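Side-chain contacts in BIFUNCTIONAL PROTEIN Proline utilization A (PutA) (PDB 5UX5), which catalyses the two-step oxidation of proline to glutamate, using an FAD-dependent proline dehydrogenase and an NAD-dependent aldehyde dehydrogenase joined in one polypeptide: residues Asn29-Ala34 with Ser356-Tyr361; Met333-Leu338 with Gln450-Ala455. All blocks are in the same frame, centred on the assembly; numbering follows the deposited sequence.

Contact 1: Asn29-Ala34 with Ser356-Tyr361; sequences NEWLAA and SVASAY
Trp31 and Tyr361 meet because each first torsion sends its ring out from its own helix toward the other. The CB-CG bond of Trp31 lies anti to the carbonyl carbon (chi1 -68°), and that of Tyr361 anti to the backbone N (chi1 177°). The indole then enters with the far end of its six-membered ring, CZ3 and CH2, while its pyrrole side stays near its own backbone. CH2 reaches CB of Tyr361 at 3.8 Å, and this methylene sits at the indole edge, near the ring plane. The two aromatic systems are tilted against each other, planes at 59° and centroids 5.9 Å apart. CZ2 of Trp31 comes to 4.0 Å from CD2 of Tyr361.

Helix 354-367 follows strand 345-350 of the proline dehydrogenase TIM barrel and belongs to the outer layer of helices around the parallel barrel; the side chain of Val357 is about 7 Å from the bound FAD. The turn at Val357 and Ala358 meets the CZ3 corner of the indole: Trp31 CZ3 is 3.8 Å from CG1 of Val357 and 3.7 Å from CB of Ala358. The small methyl of alanine lets the ring come right up to the helix backbone, and the branched valine borders it while also packing on Ile349 of the barrel strand. A wide, flat tryptophan suits the last turn of helix 16-31, since one side chain can reach across to a second helix. Ala388 and Ala392 of helix 383-393 also touch the indole.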
loop_
_atom_site.group_PDB
_atom_site.type_symbol
_atom_site.label_atom_id
_atom_site.label_comp_id
_atom_site.label_asym_id
_atom_site.label_seq_id
_atom_site.Cartn_x
_atom_site.Cartn_y
_atom_site.Cartn_z
ATOM N N ASN A 29 13.174 -43.288 -10.781
ATOM C CA ASN A 29 13.246 -43.676 -12.180
ATOM C C ASN A 29 12.237 -44.762 -12.488
ATOM O O ASN A 29 11.650 -44.787 -13.575
ATOM C CB ASN A 29 14.661 -44.133 -12.521
ATOM C CG ASN A 29 15.442 -43.064 -13.214
ATOM O OD1 ASN A 29 15.369 -42.947 -14.432
ATOM N ND2 ASN A 29 16.166 -42.240 -12.451
ATOM N N GLU A 30 12.016 -45.664 -11.534
ATOM C CA GLU A 30 11.064 -46.745 -11.740
ATOM C C GLU A 30 9.650 -46.207 -11.871
ATOM O O GLU A 30 8.881 -46.669 -12.719
ATOM C CB GLU A 30 11.162 -47.740 -10.595
ATOM C CG GLU A 30 10.127 -48.815 -10.635
ATOM C CD GLU A 30 10.134 -49.636 -9.366
ATOM O OE1 GLU A 30 9.414 -50.654 -9.309
ATOM O OE2 GLU A 30 10.864 -49.259 -8.423
ATOM N N TRP A 31 9.284 -45.234 -11.041
ATOM C CA TRP A 31 7.916 -44.740 -11.100
ATOM C C TRP A 31 7.680 -43.914 -12.355
ATOM O O TRP A 31 6.566 -43.915 -12.889
ATOM C CB TRP A 31 7.607 -43.891 -9.859
ATOM C CG TRP A 31 7.540 -44.644 -8.537
ATOM C CD1 TRP A 31 7.402 -45.998 -8.353
ATOM C CD2 TRP A 31 7.688 -44.076 -7.224
ATOM N NE1 TRP A 31 7.426 -46.295 -7.010
ATOM C CE2 TRP A 31 7.603 -45.134 -6.297
ATOM C CE3 TRP A 31 7.885 -42.777 -6.747
ATOM C CZ2 TRP A 31 7.695 -44.926 -4.915
ATOM C CZ3 TRP A 31 7.983 -42.578 -5.379
ATOM C CH2 TRP A 31 7.891 -43.647 -4.481
ATOM N N LEU A 32 8.722 -43.257 -12.878
ATOM C CA LEU A 32 8.583 -42.437 -14.078
ATOM C C LEU A 32 8.604 -43.278 -15.346
ATOM O O LEU A 32 8.503 -42.723 -16.445
ATOM C CB LEU A 32 9.682 -41.366 -14.127
ATOM N N ALA A 33 8.702 -44.601 -15.205
ATOM C CA ALA A 33 8.803 -45.552 -16.303
ATOM C C ALA A 33 7.438 -46.053 -16.761
ATOM O O ALA A 33 7.168 -46.110 -17.967
ATOM C CB ALA A 33 9.677 -46.733 -15.880
ATOM N N ALA A 34 6.575 -46.435 -15.825
ATOM C CA ALA A 34 5.233 -46.854 -16.197
ATOM C C ALA A 34 4.263 -45.670 -16.121
ATOM O O ALA A 34 3.986 -45.013 -17.130
ATOM C CB ALA A 34 4.768 -47.997 -15.313
ATOM N N SER A 356 11.355 -36.300 -4.475
ATOM C CA SER A 356 10.852 -35.945 -3.152
ATOM C C SER A 356 9.948 -37.030 -2.596
ATOM O O SER A 356 10.010 -37.347 -1.403
ATOM C CB SER A 356 10.106 -34.620 -3.200
ATOM O OG SER A 356 10.961 -33.616 -3.667
ATOM N N VAL A 357 9.097 -37.608 -3.440
ATOM C CA VAL A 357 8.178 -38.624 -2.941
ATOM C C VAL A 357 8.926 -39.915 -2.660
ATOM O O VAL A 357 8.724 -40.540 -1.619
ATOM C CB VAL A 357 7.014 -38.828 -3.924
ATOM C CG1 VAL A 357 6.094 -39.926 -3.445
ATOM C CG2 VAL A 357 6.258 -37.549 -4.070
ATOM N N ALA A 358 9.823 -40.320 -3.566
ATOM C CA ALA A 358 10.603 -41.537 -3.335
ATOM C C ALA A 358 11.414 -41.453 -2.049
ATOM O O ALA A 358 11.637 -42.476 -1.393
ATOM C CB ALA A 358 11.521 -41.815 -4.526
ATOM N N SER A 359 11.856 -40.250 -1.672
ATOM C CA SER A 359 12.586 -40.081 -0.419
ATOM C C SER A 359 11.704 -40.408 0.769
ATOM O O SER A 359 12.081 -41.189 1.650
ATOM C CB SER A 359 13.091 -38.649 -0.289
ATOM O OG SER A 359 14.159 -38.392 -1.157
ATOM N N ALA A 360 10.530 -39.791 0.825
ATOM C CA ALA A 360 9.622 -40.079 1.923
ATOM C C ALA A 360 9.261 -41.562 1.952
ATOM O O ALA A 360 9.204 -42.175 3.026
ATOM C CB ALA A 360 8.381 -39.197 1.802
ATOM N N TYR A 361 9.043 -42.160 0.777
ATOM C CA TYR A 361 8.705 -43.573 0.726
ATOM C C TYR A 361 9.802 -44.398 1.376
ATOM O O TYR A 361 9.553 -45.156 2.320
ATOM C CB TYR A 361 8.494 -44.027 -0.719
ATOM C CG TYR A 361 8.225 -45.511 -0.766
ATOM C CD1 TYR A 361 7.129 -46.057 -0.096
ATOM C CD2 TYR A 361 9.088 -46.380 -1.420
ATOM C CE1 TYR A 361 6.888 -47.426 -0.106
ATOM C CE2 TYR A 361 8.849 -47.758 -1.437
ATOM C CZ TYR A 361 7.752 -48.272 -0.773
ATOM O OH TYR A 361 7.514 -49.631 -0.786
#

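Contact 2: Met333-Leu338 with Gln450-Ala455; sequences MMDYIL and QRWKVA
Asp335 OD2 takes a hydrogen bond from NH1 of Arg451 at 2.8 Å, within a salt bridge. The donor meets this oxygen nearly along its C-O axis, with an N-H...O angle of 149°; a bend in the arginine chain at chi3 (32°) brings NH1 round to it. The other carboxylate oxygen is also well supplied: OD1 forms salt bridges with Arg339 and Arg367 and accepts a hydrogen bond from Asn14. Several cationic groups around one buried aspartate would be expected to stabilise its negative charge. Arg451 is shared in turn, its NH2 serving Glu18 of helix 16-31 and the carbonyl of Val448.

Asp335 lies near the C-terminal end of helix 323-337, an outer helix of the proline dehydrogenase TIM barrel, and the salt bridge ties it to the chain just beyond helix 438-450. The benzo end of the Trp452 indole, CZ2 and CH2, borders the carboxylate, with OD1 at the ring edge and the two planes 62° apart. Arginine suits its place by its apolar stem as well as its several N-H donors: CG of Arg451 lies over the centre of one indole face, 3.6 Å from the ring plane, while Trp452 NE1 lies over a face of the guanidinium, toward its rim.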
loop_
_atom_site.group_PDB
_atom_site.type_symbol
_atom_site.label_atom_id
_atom_site.label_comp_id
_atom_site.label_asym_id
_atom_site.label_seq_id
_atom_site.Cartn_x
_atom_site.Cartn_y
_atom_site.Cartn_z
ATOM N N MET A 333 12.564 -31.322 6.461
ATOM C CA MET A 333 11.357 -31.477 7.258
ATOM C C MET A 333 10.843 -32.907 7.216
ATOM O O MET A 333 10.397 -33.445 8.235
ATOM C CB MET A 333 10.287 -30.490 6.807
ATOM C CG MET A 333 10.720 -29.048 6.975
ATOM S SD MET A 333 9.339 -27.893 7.085
ATOM C CE MET A 333 8.547 -28.187 5.537
ATOM N N MET A 334 10.908 -33.534 6.048
ATOM C CA MET A 334 10.570 -34.945 5.917
ATOM C C MET A 334 11.437 -35.797 6.840
ATOM O O MET A 334 10.934 -36.604 7.636
ATOM C CB MET A 334 10.771 -35.330 4.460
ATOM C CG MET A 334 10.434 -36.684 4.047
ATOM S SD MET A 334 10.912 -36.686 2.322
ATOM C CE MET A 334 12.660 -36.593 2.526
ATOM N N ASP A 335 12.750 -35.586 6.763
ATOM C CA ASP A 335 13.723 -36.306 7.568
ATOM C C ASP A 335 13.384 -36.252 9.052
ATOM O O ASP A 335 13.472 -37.260 9.761
ATOM C CB ASP A 335 15.083 -35.656 7.312
ATOM C CG ASP A 335 16.245 -36.561 7.592
ATOM O OD1 ASP A 335 16.276 -37.213 8.663
ATOM O OD2 ASP A 335 17.147 -36.574 6.726
ATOM N N TYR A 336 13.022 -35.072 9.541
ATOM C CA TYR A 336 12.832 -34.867 10.969
ATOM C C TYR A 336 11.587 -35.593 11.471
ATOM O O TYR A 336 11.586 -36.157 12.576
ATOM C CB TYR A 336 12.737 -33.365 11.237
ATOM C CG TYR A 336 12.425 -32.928 12.663
ATOM C CD1 TYR A 336 11.131 -32.970 13.175
ATOM C CD2 TYR A 336 13.421 -32.385 13.469
ATOM C CE1 TYR A 336 10.856 -32.548 14.468
ATOM C CE2 TYR A 336 13.158 -31.950 14.757
ATOM C CZ TYR A 336 11.873 -32.037 15.258
ATOM O OH TYR A 336 11.629 -31.598 16.546
ATOM N N ILE A 337 10.521 -35.595 10.671
ATOM C CA ILE A 337 9.194 -35.894 11.188
ATOM C C ILE A 337 8.875 -37.376 11.004
ATOM O O ILE A 337 8.096 -37.947 11.779
ATOM C CB ILE A 337 8.145 -34.978 10.513
ATOM C CG1 ILE A 337 6.909 -34.801 11.390
ATOM C CG2 ILE A 337 7.759 -35.486 9.151
ATOM C CD1 ILE A 337 7.230 -34.156 12.693
ATOM N N LEU A 338 9.474 -38.011 9.990
ATOM C CA LEU A 338 9.256 -39.436 9.716
ATOM C C LEU A 338 10.182 -40.321 10.561
ATOM O O LEU A 338 11.064 -41.023 10.063
ATOM C CB LEU A 338 9.429 -39.726 8.235
ATOM C CG LEU A 338 8.201 -39.455 7.392
ATOM C CD1 LEU A 338 8.501 -39.854 5.973
ATOM C CD2 LEU A 338 6.999 -40.219 7.946
ATOM N N GLN A 450 22.467 -30.357 1.161
ATOM C CA GLN A 450 22.203 -29.081 1.815
ATOM C C GLN A 450 21.114 -29.158 2.876
ATOM O O GLN A 450 20.945 -28.196 3.633
ATOM C CB GLN A 450 21.819 -28.018 0.780
ATOM C CG GLN A 450 22.929 -27.704 -0.193
ATOM C CD GLN A 450 24.251 -27.365 0.502
ATOM O OE1 GLN A 450 24.303 -26.527 1.408
ATOM N NE2 GLN A 450 25.325 -28.027 0.074
ATOM N N ARG A 451 20.423 -30.293 2.973
ATOM C CA ARG A 451 19.282 -30.494 3.866
ATOM C C ARG A 451 19.432 -29.871 5.254
ATOM O O ARG A 451 18.538 -29.171 5.724
ATOM C CB ARG A 451 19.063 -32.006 3.964
ATOM C CG ARG A 451 18.373 -32.513 5.193
ATOM C CD ARG A 451 18.381 -34.031 5.181
ATOM N NE ARG A 451 19.579 -34.523 4.515
ATOM C CZ ARG A 451 20.189 -35.669 4.804
ATOM N NH1 ARG A 451 19.719 -36.470 5.749
ATOM N NH2 ARG A 451 21.276 -36.008 4.136
ATOM N N TRP A 452 20.553 -30.102 5.934
ATOM C CA TRP A 452 20.716 -29.592 7.295
ATOM C C TRP A 452 21.356 -28.215 7.352
ATOM O O TRP A 452 21.404 -27.610 8.426
ATOM C CB TRP A 452 21.567 -30.562 8.125
ATOM C CG TRP A 452 21.093 -31.992 8.073
ATOM C CD1 TRP A 452 21.745 -33.057 7.517
ATOM C CD2 TRP A 452 19.864 -32.510 8.603
ATOM N NE1 TRP A 452 20.998 -34.197 7.659
ATOM C CE2 TRP A 452 19.838 -33.887 8.322
ATOM C CE3 TRP A 452 18.786 -31.942 9.284
ATOM C CZ2 TRP A 452 18.771 -34.702 8.701
ATOM C CZ3 TRP A 452 17.744 -32.744 9.653
ATOM C CH2 TRP A 452 17.740 -34.113 9.367
ATOM N N LYS A 453 21.851 -27.718 6.227
ATOM C CA LYS A 453 22.631 -26.494 6.190
ATOM C C LYS A 453 21.813 -25.261 5.819
ATOM O O LYS A 453 22.235 -24.145 6.124
ATOM C CB LYS A 453 23.798 -26.692 5.216
ATOM C CG LYS A 453 24.558 -28.019 5.485
ATOM C CD LYS A 453 25.756 -28.252 4.569
ATOM C CE LYS A 453 26.826 -29.029 5.294
ATOM N NZ LYS A 453 28.186 -28.404 5.186
ATOM N N VAL A 454 20.640 -25.441 5.213
ATOM C CA VAL A 454 19.786 -24.316 4.842
ATOM C C VAL A 454 19.300 -23.586 6.088
ATOM O O VAL A 454 19.270 -24.128 7.197
ATOM C CB VAL A 454 18.605 -24.808 3.998
ATOM C CG1 VAL A 454 19.115 -25.271 2.636
ATOM C CG2 VAL A 454 17.851 -25.899 4.739
ATOM N N ALA A 455 18.938 -22.321 5.907
ATOM C CA ALA A 455 18.614 -21.525 7.074
ATOM C C ALA A 455 17.329 -22.022 7.711
ATOM O O ALA A 455 16.564 -22.780 7.118
ATOM C CB ALA A 455 18.456 -20.059 6.712
#

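Both contacts are buried in the proline dehydrogenase part, though each includes one partly exposed side chain, Tyr361 in contact 1 and Trp452 in contact 2. Both fasten peripheral chain to outer helices of the TIM barrel. Contact 1 brings the end of helix 16-31 to helix 354-367, near the FAD; contact 2 brings the loop after helix 438-450 to helix 323-337. Their chemistry diverges: the first is wholly apolar, whereas the second is built round a charged network with an indole beside it. Helix 16-31 serves both, through Trp31 and Glu18. Met334 links the two barrel helices directly, its SD near N of Ala360 and its CE against CB of Ser359.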